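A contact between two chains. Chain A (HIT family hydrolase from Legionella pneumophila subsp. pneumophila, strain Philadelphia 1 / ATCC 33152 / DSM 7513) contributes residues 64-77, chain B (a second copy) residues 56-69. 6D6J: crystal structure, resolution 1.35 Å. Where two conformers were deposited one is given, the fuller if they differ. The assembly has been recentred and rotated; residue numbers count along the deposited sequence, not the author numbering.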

ATOM      1  N   ASP A  64      -9.880   8.641   8.750  1.00  5.55           N
ATOM      2  CA  ASP A  64      -9.133   8.769   7.503  1.00  5.60           C
ATOM      3  C   ASP A  64      -9.622   7.838   6.402  1.00  5.06           C
ATOM      4  O   ASP A  64      -9.066   7.885   5.300  1.00  5.72           O
ATOM      5  N   SER A  65     -10.615   6.973   6.642  1.00  5.72           N
ATOM      6  CA  SER A  65     -10.934   5.970   5.629  0.84  6.04           C
ATOM      7  C   SER A  65     -11.354   6.602   4.304  1.00  5.82           C
ATOM      8  O   SER A  65     -10.974   6.110   3.236  1.00  6.25           O
ATOM      9  N   GLU A  66     -12.118   7.694   4.340  1.00  6.32           N
ATOM     10  CA  GLU A  66     -12.525   8.332   3.086  1.00  7.33           C
ATOM     11  C   GLU A  66     -11.317   8.830   2.295  1.00  6.62           C
ATOM     12  O   GLU A  66     -11.200   8.585   1.090  1.00  6.48           O
ATOM     13  N   LEU A  67     -10.405   9.533   2.963  1.00  5.74           N
ATOM     14  CA  LEU A  67      -9.226  10.065   2.288  1.00  6.41           C
ATOM     15  C   LEU A  67      -8.324   8.943   1.790  1.00  5.61           C
ATOM     16  O   LEU A  67      -7.792   9.020   0.676  1.00  5.93           O
ATOM     17  N   LEU A  68      -8.115   7.906   2.609  1.00  5.37           N
ATOM     18  CA  LEU A  68      -7.257   6.806   2.187  1.00  5.64           C
ATOM     19  C   LEU A  68      -7.856   6.056   1.002  1.00  5.83           C
ATOM     20  O   LEU A  68      -7.133   5.669   0.077  1.00  6.09           O
ATOM     21  N   ALA A  69      -9.183   5.872   0.988  1.00  6.17           N
ATOM     22  CA  ALA A  69      -9.830   5.270  -0.173  1.00  6.54           C
ATOM     23  C   ALA A  69      -9.603   6.133  -1.408  1.00  6.02           C
ATOM     24  O   ALA A  69      -9.344   5.617  -2.498  1.00  7.22           O
ATOM     25  N   ASN A  70      -9.711   7.452  -1.251  1.00  6.86           N
ATOM     26  CA  ASN A  70      -9.476   8.373  -2.357  1.00  7.61           C
ATOM     27  C   ASN A  70      -8.048   8.232  -2.891  1.00  6.69           C
ATOM     28  O   ASN A  70      -7.834   8.118  -4.104  1.00  7.57           O
ATOM     29  N   ILE A  71      -7.056   8.170  -1.990  1.00  6.34           N
ATOM     30  CA  ILE A  71      -5.661   8.004  -2.410  1.00  6.37           C
ATOM     31  C   ILE A  71      -5.480   6.703  -3.186  1.00  6.25           C
ATOM     32  O   ILE A  71      -4.843   6.672  -4.250  1.00  6.55           O
ATOM     33  N   LEU A  72      -6.031   5.606  -2.668  1.00  6.33           N
ATOM     34  CA  LEU A  72      -5.826   4.303  -3.291  1.00  6.30           C
ATOM     35  C   LEU A  72      -6.538   4.208  -4.636  1.00  6.46           C
ATOM     36  O   LEU A  72      -5.973   3.695  -5.603  1.00  7.25           O
ATOM     37  N   ILE A  73      -7.776   4.705  -4.722  1.00  6.65           N
ATOM     38  CA  ILE A  73      -8.484   4.725  -6.006  1.00  7.02           C
ATOM     39  C   ILE A  73      -7.769   5.625  -7.003  1.00  6.01           C
ATOM     40  O   ILE A  73      -7.663   5.291  -8.191  1.00  5.68           O
ATOM     41  N   ARG A  74      -7.261   6.777  -6.540  1.00  5.67           N
ATOM     42  CA  ARG A  74      -6.527   7.647  -7.456  1.00  5.95           C
ATOM     43  C   ARG A  74      -5.267   6.957  -7.976  1.00  5.58           C
ATOM     44  O   ARG A  74      -4.924   7.092  -9.157  1.00  5.91           O
ATOM     45  N   ALA A  75      -4.584   6.185  -7.122  1.00  5.90           N
ATOM     46  CA  ALA A  75      -3.430   5.411  -7.569  1.00  6.59           C
ATOM     47  C   ALA A  75      -3.834   4.415  -8.650  1.00  6.05           C
ATOM     48  O   ALA A  75      -3.144   4.269  -9.665  1.00  6.41           O
ATOM     49  N   LYS A  76      -4.944   3.699  -8.437  1.00  6.04           N
ATOM     50  CA  LYS A  76      -5.455   2.766  -9.440  1.00  6.33           C
ATOM     51  C   LYS A  76      -5.711   3.476 -10.770  1.00  5.80           C
ATOM     52  O   LYS A  76      -5.330   2.989 -11.846  1.00  5.71           O
ATOM     53  N   LYS A  77      -6.338   4.652 -10.711  1.00  5.62           N
ATOM     54  CA  LYS A  77      -6.668   5.391 -11.925  1.00  5.62           C
ATOM     55  C   LYS A  77      -5.408   5.910 -12.609  1.00  5.26           C
ATOM     56  O   LYS A  77      -5.305   5.876 -13.842  1.00  6.14           O
TER
ATOM     57  N   THR B  56      -7.807  -8.231  -8.028  1.00  6.16           N
ATOM     58  CA  THR B  56      -6.690  -7.286  -8.042  1.00  6.31           C
ATOM     59  C   THR B  56      -7.177  -5.908  -7.616  1.00  5.99           C
ATOM     60  O   THR B  56      -8.380  -5.629  -7.592  1.00  6.45           O
ATOM     61  N   ILE B  57      -6.222  -5.015  -7.334  1.00  5.52           N
ATOM     62  CA  ILE B  57      -6.576  -3.630  -7.029  1.00  5.83           C
ATOM     63  C   ILE B  57      -7.370  -3.009  -8.168  1.00  5.67           C
ATOM     64  O   ILE B  57      -8.213  -2.138  -7.934  1.00  6.29           O
ATOM     65  N   ASN B  58      -7.115  -3.427  -9.417  1.00  6.06           N
ATOM     66  CA  ASN B  58      -7.852  -2.852 -10.542  1.00  6.44           C
ATOM     67  C   ASN B  58      -9.342  -3.144 -10.468  1.00  6.64           C
ATOM     68  O   ASN B  58     -10.128  -2.454 -11.124  1.00  7.94           O
ATOM     69  N   ASP B  59      -9.738  -4.153  -9.698  1.00  6.30           N
ATOM     70  CA  ASP B  59     -11.125  -4.566  -9.576  1.00  7.91           C
ATOM     71  C   ASP B  59     -11.822  -3.928  -8.389  1.00  8.66           C
ATOM     72  O   ASP B  59     -12.986  -4.251  -8.137  1.00 11.00           O
ATOM     73  N   VAL B  60     -11.154  -3.018  -7.677  1.00  8.19           N
ATOM     74  CA  VAL B  60     -11.771  -2.282  -6.577  1.00  8.94           C
ATOM     75  C   VAL B  60     -12.395  -1.026  -7.158  1.00 11.19           C
ATOM     76  O   VAL B  60     -11.684  -0.106  -7.579  1.00 11.61           O
ATOM     77  N   ASN B  61     -13.710  -0.967  -7.159  1.00 13.70           N
ATOM     78  CA  ASN B  61     -14.373   0.248  -7.579  1.00 16.33           C
ATOM     79  C   ASN B  61     -14.891   0.974  -6.355  1.00 14.57           C
ATOM     80  O   ASN B  61     -14.542   0.641  -5.217  1.00 12.64           O
ATOM     81  N   ASP B  62     -15.700   2.001  -6.571  1.00 15.78           N
ATOM     82  CA  ASP B  62     -16.036   2.859  -5.447  1.00 17.70           C
ATOM     83  C   ASP B  62     -16.797   2.102  -4.362  1.00 16.85           C
ATOM     84  O   ASP B  62     -16.618   2.396  -3.177  1.00 17.17           O
ATOM     85  N   ASP B  63     -17.561   1.066  -4.727  1.00 15.89           N
ATOM     86  CA  ASP B  63     -18.311   0.333  -3.711  0.54 17.19           C
ATOM     87  C   ASP B  63     -17.437  -0.558  -2.831  1.00 15.68           C
ATOM     88  O   ASP B  63     -17.907  -1.007  -1.787  1.00 17.26           O
ATOM     89  N   ASP B  64     -16.189  -0.824  -3.203  1.00 11.15           N
ATOM     90  CA  ASP B  64     -15.281  -1.574  -2.340  1.00 10.15           C
ATOM     91  C   ASP B  64     -14.133  -0.705  -1.832  1.00  7.40           C
ATOM     92  O   ASP B  64     -13.217  -1.221  -1.182  1.00  7.23           O
ATOM     93  N   SER B  65     -14.145   0.600  -2.124  1.00  7.53           N
ATOM     94  CA  SER B  65     -12.983   1.409  -1.770  1.00  7.94           C
ATOM     95  C   SER B  65     -12.862   1.624  -0.271  1.00  7.60           C
ATOM     96  O   SER B  65     -11.744   1.700   0.235  1.00  6.94           O
ATOM     97  N   GLU B  66     -13.983   1.704   0.453  1.00  7.27           N
ATOM     98  CA  GLU B  66     -13.922   1.795   1.909  1.00  8.04           C
ATOM     99  C   GLU B  66     -13.330   0.527   2.520  1.00  7.12           C
ATOM    100  O   GLU B  66     -12.498   0.596   3.430  1.00  6.92           O
ATOM    101  N   LEU B  67     -13.740  -0.642   2.022  1.00  6.93           N
ATOM    102  CA  LEU B  67     -13.124  -1.896   2.446  1.00  6.53           C
ATOM    103  C   LEU B  67     -11.611  -1.873   2.236  1.00  6.37           C
ATOM    104  O   LEU B  67     -10.839  -2.277   3.118  1.00  6.36           O
ATOM    105  N   LEU B  68     -11.166  -1.382   1.079  1.00  6.06           N
ATOM    106  CA  LEU B  68      -9.734  -1.319   0.806  1.00  6.43           C
ATOM    107  C   LEU B  68      -9.027  -0.383   1.786  1.00  5.90           C
ATOM    108  O   LEU B  68      -7.955  -0.714   2.318  1.00  5.89           O
ATOM    109  N   ALA B  69      -9.620   0.782   2.058  1.00  6.13           N
ATOM    110  CA  ALA B  69      -9.038   1.683   3.048  1.00  6.32           C
ATOM    111  C   ALA B  69      -9.004   1.035   4.421  1.00  5.82           C
ATOM    112  O   ALA B  69      -8.048   1.220   5.183  1.00  6.48           O
TER

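This is a close helix-on-helix crossing built on small residues and aliphatic side chains, finished at one end by a lysine that reaches a loop carbonyl and by a fringe of bridging waters. The helix axes approach to 8.1 Å at 113°, a spacing that alanine permits: Ala A69 and Ala B69 both point toward the partner, their CA atoms 4.9 Å apart and their CB atoms 4.0 Å apart. With so little side chain between them, methyls rest directly on backbone. Ala B69 CB lies 3.3 Å from Ser A65 O, and Ala A69 CB lies 3.4 Å from Ser B65 O.

One turn further along chain A the side chains grow. Leu A72 (m, t) points in and sets its CB 3.9 Å from CD2 of Leu B68 (t, p). Ile A73 leaves its helix sideways, but its m, m rotamer carries the tip inward, placing Ile A73 CD1 4.1 Å from Val B60 CG1, while Ile A73 CG1 packs 3.6 Å from Ser B65 CB.

Lys A76 has the largest covered area of any residue here. Its chi angles run t, t, p, t, and the p turn at chi3 belongs to a path that lays the aliphatic chain along the 3-10 segment, with CD 3.4 Å from Ile B57 O. The ammonium then donates a hydrogen bond from NZ to Val B60 O at 2.7 Å.

Water extends the polar network. Lys A76 NZ also donates to two waters, which in turn donate to Asp B62 OD2 and Asn B58 O. Another water donates to both Lys A76 O and Asn B58 OD1. At the far end, a water 2.7 Å from Ser A65 OG donates to Glu B66 OE1, spanning two side chains too distant to bond directly.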

ATOM      1  CB  ASP A  64      -7.659   8.434   7.746  1.00  6.50           C
ATOM      2  CG  ASP A  64      -6.940   9.475   8.577  1.00  6.27           C
ATOM      3  OD1 ASP A  64      -7.269  10.683   8.490  1.00  7.23           O
ATOM      4  OD2 ASP A  64      -6.015   9.076   9.311  1.00  6.60           O
ATOM      5  CB  SER A  65     -11.975   4.972   6.139  0.84  7.13           C
ATOM      6  OG  SER A  65     -13.194   5.608   6.470  0.84  7.97           O
ATOM      7  CB  GLU A  66     -13.496   9.477   3.389  1.00 10.40           C
ATOM      8  CG  GLU A  66     -13.956  10.229   2.137  1.00 15.03           C
ATOM      9  CD  GLU A  66     -14.981  11.327   2.398  1.00 19.94           C
ATOM     10  OE1 GLU A  66     -15.209  11.687   3.568  1.00 22.24           O
ATOM     11  OE2 GLU A  66     -15.554  11.824   1.412  1.00 22.59           O
ATOM     12  CB  LEU A  67      -8.459  10.988   3.239  1.00  8.31           C
ATOM     13  CG  LEU A  67      -7.153  11.571   2.695  1.00 10.12           C
ATOM     14  CD1 LEU A  67      -7.392  12.391   1.418  1.00 11.37           C
ATOM     15  CD2 LEU A  67      -6.520  12.426   3.774  1.00 11.42           C
ATOM     16  CB  LEU A  68      -6.991   5.869   3.351  1.00  6.34           C
ATOM     17  CG  LEU A  68      -6.165   6.493   4.486  1.00  8.00           C
ATOM     18  CD1 LEU A  68      -6.123   5.558   5.673  1.00  8.35           C
ATOM     19  CD2 LEU A  68      -4.749   6.853   4.040  1.00  9.53           C
ATOM     20  CB  ALA A  69     -11.325   5.110   0.104  1.00  6.59           C
ATOM     21  CB  ASN A  70      -9.773   9.785  -1.835  1.00  9.17           C
ATOM     22  CG  ASN A  70      -9.869  10.836  -2.903  1.00 11.96           C
ATOM     23  OD1 ASN A  70      -9.807  10.570  -4.098  1.00 13.18           O
ATOM     24  ND2 ASN A  70     -10.027  12.065  -2.459  1.00 12.98           N
ATOM     25  CB  ILE A  71      -4.718   8.071  -1.196  1.00  7.01           C
ATOM     26  CG1 ILE A  71      -4.673   9.502  -0.634  1.00  8.43           C
ATOM     27  CG2 ILE A  71      -3.320   7.546  -1.562  1.00  7.81           C
ATOM     28  CD1 ILE A  71      -3.990   9.604   0.686  1.00  9.85           C
ATOM     29  CB  LEU A  72      -6.294   3.205  -2.336  1.00  7.46           C
ATOM     30  CG  LEU A  72      -5.420   3.058  -1.080  1.00  7.71           C
ATOM     31  CD1 LEU A  72      -6.117   2.243  -0.004  1.00  9.30           C
ATOM     32  CD2 LEU A  72      -4.071   2.436  -1.439  1.00  9.08           C
ATOM     33  CB  ILE A  73      -9.961   5.129  -5.807  1.00  8.07           C
ATOM     34  CG1 ILE A  73     -10.734   4.016  -5.084  1.00  9.28           C
ATOM     35  CG2 ILE A  73     -10.631   5.504  -7.142  1.00  9.37           C
ATOM     36  CD1 ILE A  73     -10.856   2.733  -5.876  1.00 11.59           C
ATOM     37  CB  ARG A  74      -6.211   8.989  -6.803  1.00  6.64           C
ATOM     38  CG  ARG A  74      -5.553   9.994  -7.762  1.00  7.50           C
ATOM     39  CD  ARG A  74      -6.363  10.234  -9.041  1.00  8.47           C
ATOM     40  NE  ARG A  74      -7.735  10.621  -8.732  1.00  9.23           N
ATOM     41  CZ  ARG A  74      -8.694  10.734  -9.644  1.00 11.99           C
ATOM     42  NH1 ARG A  74      -8.434  10.459 -10.919  1.00 13.51           N
ATOM     43  NH2 ARG A  74      -9.913  11.091  -9.272  1.00 13.68           N
ATOM     44  CB  ALA A  75      -2.795   4.693  -6.368  1.00  7.30           C
ATOM     45  CB  LYS A  76      -6.747   2.129  -8.908  1.00  7.12           C
ATOM     46  CG  LYS A  76      -7.390   1.157  -9.890  1.00  8.25           C
ATOM     47  CD  LYS A  76      -8.833   0.814  -9.534  1.00  9.80           C
ATOM     48  CE  LYS A  76      -9.755   2.022  -9.681  1.00 10.37           C
ATOM     49  NZ  LYS A  76     -11.196   1.587  -9.643  1.00 11.62           N
ATOM     50  CB  LYS A  77      -7.608   6.544 -11.587  1.00  6.54           C
ATOM     51  CG  LYS A  77      -9.002   6.070 -11.172  1.00  7.00           C
ATOM     52  CD  LYS A  77      -9.875   7.243 -10.753  1.00  7.64           C
ATOM     53  CE  LYS A  77     -11.340   6.823 -10.594  1.00  8.71           C
ATOM     54  NZ  LYS A  77     -12.161   7.977 -10.157  1.00 10.64           N
TER
ATOM     55  CB  THR B  56      -6.038  -7.133  -9.431  1.00  6.89           C
ATOM     56  OG1 THR B  56      -6.878  -6.326 -10.263  1.00  7.57           O
ATOM     57  CG2 THR B  56      -5.758  -8.479 -10.097  1.00  8.07           C
ATOM     58  CB  ILE B  57      -5.295  -2.819  -6.726  1.00  6.08           C
ATOM     59  CG1 ILE B  57      -4.608  -3.331  -5.444  1.00  6.95           C
ATOM     60  CG2 ILE B  57      -5.577  -1.313  -6.657  1.00  7.14           C
ATOM     61  CD1 ILE B  57      -5.400  -3.114  -4.153  1.00  8.85           C
ATOM     62  CB  ASN B  58      -7.334  -3.390 -11.877  1.00  6.83           C
ATOM     63  CG  ASN B  58      -5.894  -3.041 -12.129  1.00  6.47           C
ATOM     64  OD1 ASN B  58      -5.411  -1.991 -11.716  1.00  7.05           O
ATOM     65  ND2 ASN B  58      -5.185  -3.932 -12.798  1.00  7.43           N
ATOM     66  CB  ASP B  59     -11.193  -6.086  -9.513  1.00  9.23           C
ATOM     67  CG  ASP B  59     -10.454  -6.715 -10.667  1.00 11.20           C
ATOM     68  OD1 ASP B  59      -9.444  -7.436 -10.443  1.00 12.57           O
ATOM     69  OD2 ASP B  59     -10.822  -6.395 -11.814  1.00 12.42           O
ATOM     70  CB  VAL B  60     -10.749  -1.897  -5.506  1.00  7.92           C
ATOM     71  CG1 VAL B  60     -11.417  -1.089  -4.398  1.00  8.71           C
ATOM     72  CG2 VAL B  60     -10.063  -3.136  -4.943  1.00  8.10           C
ATOM     73  CB  ASN B  61     -15.417  -0.058  -8.642  1.00 20.31           C
ATOM     74  CG  ASN B  61     -14.790  -0.626  -9.889  1.00 24.45           C
ATOM     75  OD1 ASN B  61     -15.170  -1.694 -10.355  1.00 26.95           O
ATOM     76  ND2 ASN B  61     -13.784   0.070 -10.413  1.00 25.65           N
ATOM     77  CB  ASP B  62     -16.710   4.155  -5.915  1.00 21.09           C
ATOM     78  CG  ASP B  62     -15.805   4.994  -6.843  1.00 24.05           C
ATOM     79  OD1 ASP B  62     -16.345   5.735  -7.692  1.00 26.30           O
ATOM     80  OD2 ASP B  62     -14.559   4.902  -6.745  1.00 24.90           O
ATOM     81  CB  ASP B  63     -19.457  -0.468  -4.336  0.54 19.49           C
ATOM     82  CG  ASP B  63     -18.986  -1.434  -5.408  0.54 21.60           C
ATOM     83  OD1 ASP B  63     -17.778  -1.441  -5.729  0.54 22.36           O
ATOM     84  OD2 ASP B  63     -19.835  -2.181  -5.942  0.54 23.10           O
ATOM     85  CB  ASP B  64     -14.714  -2.800  -3.074  1.00 11.77           C
ATOM     86  CG  ASP B  64     -15.713  -3.946  -3.220  1.00 14.78           C
ATOM     87  OD1 ASP B  64     -16.323  -4.334  -2.220  1.00 16.69           O
ATOM     88  OD2 ASP B  64     -15.850  -4.479  -4.333  1.00 15.70           O
ATOM     89  CB  SER B  65     -12.974   2.735  -2.530  1.00  8.86           C
ATOM     90  OG  SER B  65     -14.056   3.552  -2.116  1.00 10.80           O
ATOM     91  CB  GLU B  66     -15.317   2.077   2.467  1.00 11.16           C
ATOM     92  CG  GLU B  66     -15.332   2.139   4.001  1.00 14.86           C
ATOM     93  CD  GLU B  66     -16.675   2.547   4.560  1.00 18.43           C
ATOM     94  OE1 GLU B  66     -16.767   3.626   5.192  1.00 19.22           O
ATOM     95  OE2 GLU B  66     -17.646   1.794   4.359  1.00 20.21           O
ATOM     96  CB  LEU B  67     -13.781  -3.052   1.685  1.00  7.66           C
ATOM     97  CG  LEU B  67     -13.170  -4.434   1.865  1.00  8.12           C
ATOM     98  CD1 LEU B  67     -13.285  -4.931   3.308  1.00  9.08           C
ATOM     99  CD2 LEU B  67     -13.853  -5.404   0.898  1.00  9.33           C
ATOM    100  CB  LEU B  68      -9.497  -0.889  -0.645  1.00  7.06           C
ATOM    101  CG  LEU B  68      -8.039  -1.042  -1.110  1.00  8.39           C
ATOM    102  CD1 LEU B  68      -7.627  -2.513  -1.171  1.00  9.15           C
ATOM    103  CD2 LEU B  68      -7.826  -0.373  -2.461  1.00  8.35           C
ATOM    104  CB  ALA B  69      -9.842   2.977   3.099  1.00  6.54           C
TER
HETATM  105  O   HOH W   1     -15.128   5.706   4.623  1.00 18.67           O
HETATM  106  O   HOH W   2      -5.619   0.451 -12.980  1.00  9.83           O
HETATM  107  O   HOH W   3     -12.982   3.733  -9.220  1.00 17.41           O
HETATM  108  O   HOH W   4     -10.698   0.430 -12.421  1.00 34.69           O
HETATM  109  O   HOH W   5     -14.943   7.067 -10.262  1.00 25.70           O